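Local coordinates for polyguluronate lyase (Corynebacterium sp., PDB 1UAI), which probably degrades alginate by acting as a lyase on its poly-alpha-L-guluronate chains, at residues S68-R72 and T196-N202; I22-P28 and V63-G67; V125-R129 and F158-F162. All blocks are in the same frame, centred on the assembly; numbering follows the deposited sequence.

Contact 1: residues S68-R72 and T196-N202; sequences SGYPR and TQANCSN
Y70 CA lies 5.7 Å from Q197 CA where the loop entering strand 72-79 of the jelly-roll β-sandwich runs past the loop that leaves strand 194-196, and a weak backbone bond from T196 N to P71 O (3.1 Å) joins the two. Beyond it the second loop forms an inverse gamma turn centred on Q197, then an Asx turn that starts at N199. The Y70 ring lies flat over the gamma turn. Q197 CA stands 3.8 Å from the Y70 ring centroid and only 10° off the ring normal, a CH-pi contact, and A198 N meets the same face. Y70 chi1 of -69° sets CG opposite the carbonyl carbon and carries the ring across the turn, so that its hydroxyl ends beside N202. There N202 ND2 donates to Y70 OH (3.0 Å) from the ring edge, with amide and ring nearly coplanar. Because N202 OD1 also accepts from N199 N, both ends of this amide are held and its flip is fixed. N199 works in the same way: OD1 takes the N-H and the hydroxyl of S201, while ND2 reaches G69 O at 3.0 Å in an almost straight bond (168°), approaching from above the carbonyl plane. Nearby, K110 bonds to Q197 O, and the C200-C206 disulfide closes a small ring within the second loop. A198 O is buried without a polar partner, 3.5 Å from P71 CD.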
# COMPACT_ATOMS: atom_id res chain seq x y z
N SER A 68 -1.27 4.62 18.75
CA SER A 68 -1.77 5.84 18.13
C SER A 68 -1.33 5.84 16.67
O SER A 68 -0.16 5.59 16.37
CB SER A 68 -1.21 7.07 18.85
OG SER A 68 0.21 7.09 18.80
N GLY A 69 -2.26 6.13 15.78
CA GLY A 69 -1.94 6.14 14.36
C GLY A 69 -2.99 5.38 13.57
O GLY A 69 -4.07 5.10 14.08
N TYR A 70 -2.65 5.04 12.33
CA TYR A 70 -3.57 4.32 11.46
C TYR A 70 -3.10 2.89 11.20
O TYR A 70 -1.90 2.64 11.04
CB TYR A 70 -3.76 5.07 10.15
CG TYR A 70 -4.53 6.37 10.31
CD1 TYR A 70 -5.72 6.40 11.05
CD2 TYR A 70 -4.10 7.55 9.70
CE1 TYR A 70 -6.45 7.58 11.18
CE2 TYR A 70 -4.84 8.73 9.83
CZ TYR A 70 -6.01 8.74 10.57
OH TYR A 70 -6.76 9.89 10.69
N PRO A 71 -4.04 1.94 11.14
CA PRO A 71 -3.77 0.52 10.90
C PRO A 71 -3.52 0.17 9.44
O PRO A 71 -4.00 0.86 8.53
CB PRO A 71 -5.02 -0.16 11.44
CG PRO A 71 -6.09 0.80 11.02
CD PRO A 71 -5.49 2.16 11.35
N ARG A 72 -2.79 -0.91 9.21
CA ARG A 72 -2.48 -1.32 7.86
C ARG A 72 -2.21 -2.81 7.72
O ARG A 72 -1.90 -3.50 8.69
CB ARG A 72 -1.22 -0.59 7.37
CG ARG A 72 0.08 -1.21 7.89
CD ARG A 72 1.28 -0.34 7.58
NE ARG A 72 1.39 0.79 8.51
CZ ARG A 72 1.75 2.01 8.15
NH1 ARG A 72 2.02 2.29 6.88
NH2 ARG A 72 1.86 2.96 9.06
N THR A 196 -5.38 1.95 5.99
CA THR A 196 -6.64 2.60 6.33
C THR A 196 -6.45 3.89 7.11
O THR A 196 -5.95 3.88 8.23
CB THR A 196 -7.53 1.61 7.09
OG1 THR A 196 -7.73 0.45 6.26
CG2 THR A 196 -8.87 2.22 7.44
N GLN A 197 -6.89 5.00 6.52
CA GLN A 197 -6.75 6.31 7.13
C GLN A 197 -7.89 6.68 8.06
O GLN A 197 -8.51 7.74 7.94
CB GLN A 197 -6.59 7.37 6.04
CG GLN A 197 -5.46 7.09 5.06
CD GLN A 197 -4.12 6.91 5.74
OE1 GLN A 197 -3.55 5.81 5.75
NE2 GLN A 197 -3.61 7.98 6.34
N ALA A 198 -8.15 5.79 9.01
CA ALA A 198 -9.20 6.02 10.00
C ALA A 198 -8.98 5.05 11.15
O ALA A 198 -8.49 3.94 10.95
CB ALA A 198 -10.57 5.80 9.38
N ASN A 199 -9.31 5.49 12.36
CA ASN A 199 -9.20 4.64 13.53
C ASN A 199 -10.42 4.91 14.40
O ASN A 199 -11.34 5.62 13.98
CB ASN A 199 -7.89 4.89 14.30
CG ASN A 199 -7.69 6.33 14.69
OD1 ASN A 199 -8.64 7.02 15.06
ND2 ASN A 199 -6.45 6.80 14.62
N CYS A 200 -10.45 4.35 15.60
CA CYS A 200 -11.62 4.54 16.45
C CYS A 200 -11.85 5.95 16.98
O CYS A 200 -12.91 6.23 17.55
CB CYS A 200 -11.58 3.51 17.58
SG CYS A 200 -11.79 1.83 16.90
N SER A 201 -10.89 6.84 16.78
CA SER A 201 -11.05 8.21 17.23
C SER A 201 -11.86 9.03 16.22
O SER A 201 -12.51 10.00 16.59
CB SER A 201 -9.69 8.88 17.45
OG SER A 201 -9.10 9.27 16.22
N ASN A 202 -11.82 8.64 14.95
CA ASN A 202 -12.56 9.38 13.93
C ASN A 202 -13.47 8.55 13.03
O ASN A 202 -13.93 9.03 11.99
CB ASN A 202 -11.60 10.21 13.07
CG ASN A 202 -10.44 9.41 12.52
OD1 ASN A 202 -10.53 8.19 12.33
ND2 ASN A 202 -9.33 10.09 12.24

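Contact 2: residues I22-P28 and V63-G67; sequences IGSSGKP and VTTSG
G26 packs against T64 and S66 where a type II β-turn, S24 to K27, leans on the loop 63-67 at one end of the jelly-roll β-sandwich. The backbones are closest at G26 and S66, whose CA atoms are 3.7 Å apart, a spacing possible because G26 has no side chain to come between them. Here G26 is gripped through two atoms. S66 N donates to G26 O at 2.8 Å with an N-H...O angle of 157°, the donor tilted a little from the carbonyl plane, and G26 CA points a C-H at T64 O, with G26 CA and T64 O 3.0 Å apart. T64 O also receives a weak bond from G67 N, which closes the loop on itself.

Beside this backbone contact V63 supplies the apolar filling. With CG1 anti to the V63 nitrogen (chi1 176°), one methyl enters the mouth of the turn and the other lies along the chain before it: V63 CG1 comes within 3.5 Å of S24 O, and V63 CG2 within 3.4 Å of G23 O. P28 closes the flank, its CG resting 3.6 Å from T64 C against the T64-T65 peptide.

The outer side is looser and faces solvent. S24, S25 and K27 start their side chains away from the loop 63-67, as T65 and S66 do from the turn. Deeper in, V63 pairs through its backbone with P21, and T64 turns its side chain to P71. Between the two segments V63 CG1 and P28 CG meet at 4.0 Å.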
# COMPACT_ATOMS: atom_id res chain seq x y z
N ILE A 22 -2.81 -6.69 13.16
CA ILE A 22 -2.96 -7.51 14.36
C ILE A 22 -1.62 -7.54 15.08
O ILE A 22 -0.61 -7.11 14.53
CB ILE A 22 -3.40 -8.96 14.03
CG1 ILE A 22 -2.40 -9.62 13.08
CG2 ILE A 22 -4.80 -8.95 13.42
CD1 ILE A 22 -2.71 -11.07 12.76
N GLY A 23 -1.63 -8.03 16.31
CA GLY A 23 -0.42 -8.10 17.11
C GLY A 23 -0.69 -7.64 18.52
O GLY A 23 -1.83 -7.34 18.88
N SER A 24 0.35 -7.57 19.34
CA SER A 24 0.19 -7.13 20.72
C SER A 24 0.05 -5.61 20.73
O SER A 24 0.31 -4.94 19.74
CB SER A 24 1.39 -7.56 21.56
OG SER A 24 2.62 -7.14 20.99
N SER A 25 -0.39 -5.08 21.87
CA SER A 25 -0.61 -3.65 22.05
C SER A 25 0.48 -2.75 21.47
O SER A 25 1.64 -2.81 21.87
CB SER A 25 -0.79 -3.33 23.53
OG SER A 25 -1.05 -1.95 23.73
N GLY A 26 0.09 -1.91 20.51
CA GLY A 26 1.02 -0.98 19.89
C GLY A 26 2.18 -1.58 19.12
O GLY A 26 3.15 -0.88 18.82
N LYS A 27 2.09 -2.86 18.77
CA LYS A 27 3.16 -3.52 18.03
C LYS A 27 2.60 -4.35 16.87
O LYS A 27 2.40 -5.55 17.01
CB LYS A 27 3.98 -4.41 18.96
CG LYS A 27 5.19 -5.06 18.32
CD LYS A 27 5.88 -6.02 19.29
CE LYS A 27 7.11 -6.67 18.68
NZ LYS A 27 8.19 -5.69 18.41
N PRO A 28 2.35 -3.71 15.72
CA PRO A 28 1.82 -4.45 14.56
C PRO A 28 2.76 -5.58 14.17
O PRO A 28 3.96 -5.39 14.03
CB PRO A 28 1.74 -3.37 13.48
CG PRO A 28 1.47 -2.12 14.26
CD PRO A 28 2.42 -2.27 15.43
N VAL A 63 -4.40 -2.87 15.13
CA VAL A 63 -3.22 -2.55 15.92
C VAL A 63 -2.37 -1.54 15.15
O VAL A 63 -2.18 -1.67 13.94
CB VAL A 63 -2.39 -3.82 16.19
CG1 VAL A 63 -1.11 -3.47 16.94
CG2 VAL A 63 -3.22 -4.82 17.00
N THR A 64 -1.89 -0.53 15.86
CA THR A 64 -1.06 0.50 15.25
C THR A 64 0.16 0.72 16.14
O THR A 64 0.14 0.39 17.32
CB THR A 64 -1.82 1.83 15.11
OG1 THR A 64 -2.15 2.34 16.41
CG2 THR A 64 -3.10 1.63 14.32
N THR A 65 1.21 1.29 15.56
CA THR A 65 2.44 1.56 16.30
C THR A 65 2.16 2.38 17.55
O THR A 65 1.60 3.47 17.48
CB THR A 65 3.46 2.31 15.42
OG1 THR A 65 3.70 1.55 14.22
CG2 THR A 65 4.77 2.49 16.17
N SER A 66 2.56 1.84 18.70
CA SER A 66 2.39 2.49 19.99
C SER A 66 0.93 2.51 20.46
O SER A 66 0.67 2.54 21.67
CB SER A 66 2.92 3.93 19.94
OG SER A 66 4.31 3.95 19.66
N GLY A 67 0.00 2.47 19.52
CA GLY A 67 -1.41 2.49 19.87
C GLY A 67 -2.08 3.71 19.26
O GLY A 67 -3.31 3.82 19.26

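Contact 3: residues V125-R129 and F158-F162; sequences VTVFR and FEGKF
F128 faces F158, G160 and F162 across the interior of the jelly-roll β-sandwich, where strands 125-129 and 158-162, from the two opposed sheets, run antiparallel (178°) with their axes 9.4 Å apart. The F128 CB sets out toward the facing strand, and chi1 of -82° keeps CG beside the backbone N and turns the ring into the gap between the sheets. On one flank of the ring CD1 touches F158 CE1 at 3.8 Å; these two rings are nearly parallel but slid so far apart that they hardly overlap. Next along, F128 CE1 lies between F158 CE1 and G160 CA. On the other flank CD2 and CE2 point toward the face of F162, F128 CE2 lying 3.6 Å from F162 CZ, in an offset edge-to-face pair with planes 80° apart. At the tip CZ comes to 3.9 Å from G160 CA, where the absence of a side chain leaves room for the ring to reach the backbone. F99 and V171 border the same aromatic cluster. A classic β-bulge at V125 and T126, opposite I118, precedes F128 on its strand. The T126 hydroxyl bonds to T138 O, within its own sheet, while T126 CG2 packs 3.7 Å from F162 CE1.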
# COMPACT_ATOMS: atom_id res chain seq x y z
N VAL A 125 5.98 10.19 0.79
CA VAL A 125 6.37 11.16 -0.23
C VAL A 125 5.20 11.45 -1.17
O VAL A 125 4.86 12.60 -1.42
CB VAL A 125 7.59 10.65 -1.02
CG1 VAL A 125 8.00 11.67 -2.07
CG2 VAL A 125 8.74 10.38 -0.06
N THR A 126 4.60 10.38 -1.69
CA THR A 126 3.45 10.48 -2.58
C THR A 126 2.76 9.13 -2.54
O THR A 126 3.42 8.09 -2.56
CB THR A 126 3.87 10.84 -4.03
OG1 THR A 126 2.72 10.78 -4.88
CG2 THR A 126 4.94 9.89 -4.54
N VAL A 127 1.43 9.15 -2.46
CA VAL A 127 0.67 7.91 -2.38
C VAL A 127 -0.62 7.99 -3.20
O VAL A 127 -1.06 9.07 -3.59
CB VAL A 127 0.28 7.58 -0.90
CG1 VAL A 127 1.43 7.89 0.04
CG2 VAL A 127 -0.96 8.37 -0.49
N PHE A 128 -1.20 6.82 -3.46
CA PHE A 128 -2.49 6.71 -4.15
C PHE A 128 -3.48 6.65 -2.99
O PHE A 128 -3.48 5.69 -2.21
CB PHE A 128 -2.56 5.43 -4.99
CG PHE A 128 -1.90 5.54 -6.33
CD1 PHE A 128 -2.66 5.57 -7.50
CD2 PHE A 128 -0.51 5.60 -6.45
CE1 PHE A 128 -2.06 5.65 -8.75
CE2 PHE A 128 0.10 5.68 -7.70
CZ PHE A 128 -0.67 5.71 -8.85
N ARG A 129 -4.30 7.68 -2.88
CA ARG A 129 -5.25 7.81 -1.78
C ARG A 129 -6.69 7.96 -2.25
O ARG A 129 -7.02 8.89 -2.99
CB ARG A 129 -4.85 9.03 -0.95
CG ARG A 129 -5.75 9.34 0.23
CD ARG A 129 -5.37 10.67 0.89
NE ARG A 129 -6.20 10.95 2.05
CZ ARG A 129 -5.82 10.78 3.32
NH1 ARG A 129 -4.60 10.33 3.60
NH2 ARG A 129 -6.67 11.02 4.30
N PHE A 158 -7.25 -0.89 -11.50
CA PHE A 158 -6.53 0.11 -12.28
C PHE A 158 -5.05 -0.20 -12.17
O PHE A 158 -4.63 -0.95 -11.28
CB PHE A 158 -6.82 1.53 -11.76
CG PHE A 158 -6.26 1.81 -10.39
CD1 PHE A 158 -4.98 2.34 -10.22
CD2 PHE A 158 -7.03 1.55 -9.26
CE1 PHE A 158 -4.47 2.59 -8.95
CE2 PHE A 158 -6.53 1.79 -7.98
CZ PHE A 158 -5.25 2.32 -7.83
N GLU A 159 -4.27 0.36 -13.08
CA GLU A 159 -2.84 0.15 -13.07
C GLU A 159 -2.15 1.45 -12.69
O GLU A 159 -2.33 2.47 -13.35
CB GLU A 159 -2.35 -0.32 -14.45
CG GLU A 159 -0.86 -0.63 -14.51
CD GLU A 159 -0.47 -1.30 -15.81
OE1 GLU A 159 -0.92 -2.43 -16.06
OE2 GLU A 159 0.30 -0.70 -16.58
N GLY A 160 -1.40 1.41 -11.60
CA GLY A 160 -0.68 2.59 -11.16
C GLY A 160 0.80 2.37 -11.39
O GLY A 160 1.27 1.23 -11.43
N LYS A 161 1.53 3.46 -11.56
CA LYS A 161 2.97 3.35 -11.76
C LYS A 161 3.71 4.56 -11.23
O LYS A 161 3.27 5.70 -11.42
CB LYS A 161 3.32 3.17 -13.24
CG LYS A 161 4.82 3.02 -13.49
CD LYS A 161 5.15 2.65 -14.93
CE LYS A 161 4.83 3.77 -15.91
NZ LYS A 161 5.26 3.43 -17.29
N PHE A 162 4.81 4.30 -10.54
CA PHE A 162 5.69 5.34 -10.03
C PHE A 162 7.01 5.14 -10.77
O PHE A 162 7.50 4.01 -10.86
CB PHE A 162 6.03 5.14 -8.54
CG PHE A 162 4.91 5.43 -7.59
CD1 PHE A 162 4.43 6.72 -7.41
CD2 PHE A 162 4.41 4.41 -6.79
CE1 PHE A 162 3.48 7.00 -6.43
CE2 PHE A 162 3.45 4.68 -5.81
CZ PHE A 162 2.99 5.97 -5.63

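Overall arrangement
Contact 3 belongs to the core of the sandwich, joining its two sheets mainly through three phenylalanine rings. Contacts 1 and 2 sit together at one end of the fold, 11 Å apart between centres, and combine one well-covered side chain, Y70 or V63, with hydrogen bonds from backbone or amide groups, whereas none links the strands of contact 3. Contact 2 is the more superficial of the pair. The loop before strand 72-79 serves both: residues 63-67 meet the turn and residues 68-72 meet the loop 196-202, and T64 CG2 links them by packing 3.3 Å from P71 N. Contact 3 lies within the chain loop closed by contact 1 and touches it where Q197 CG packs on R129 NH1.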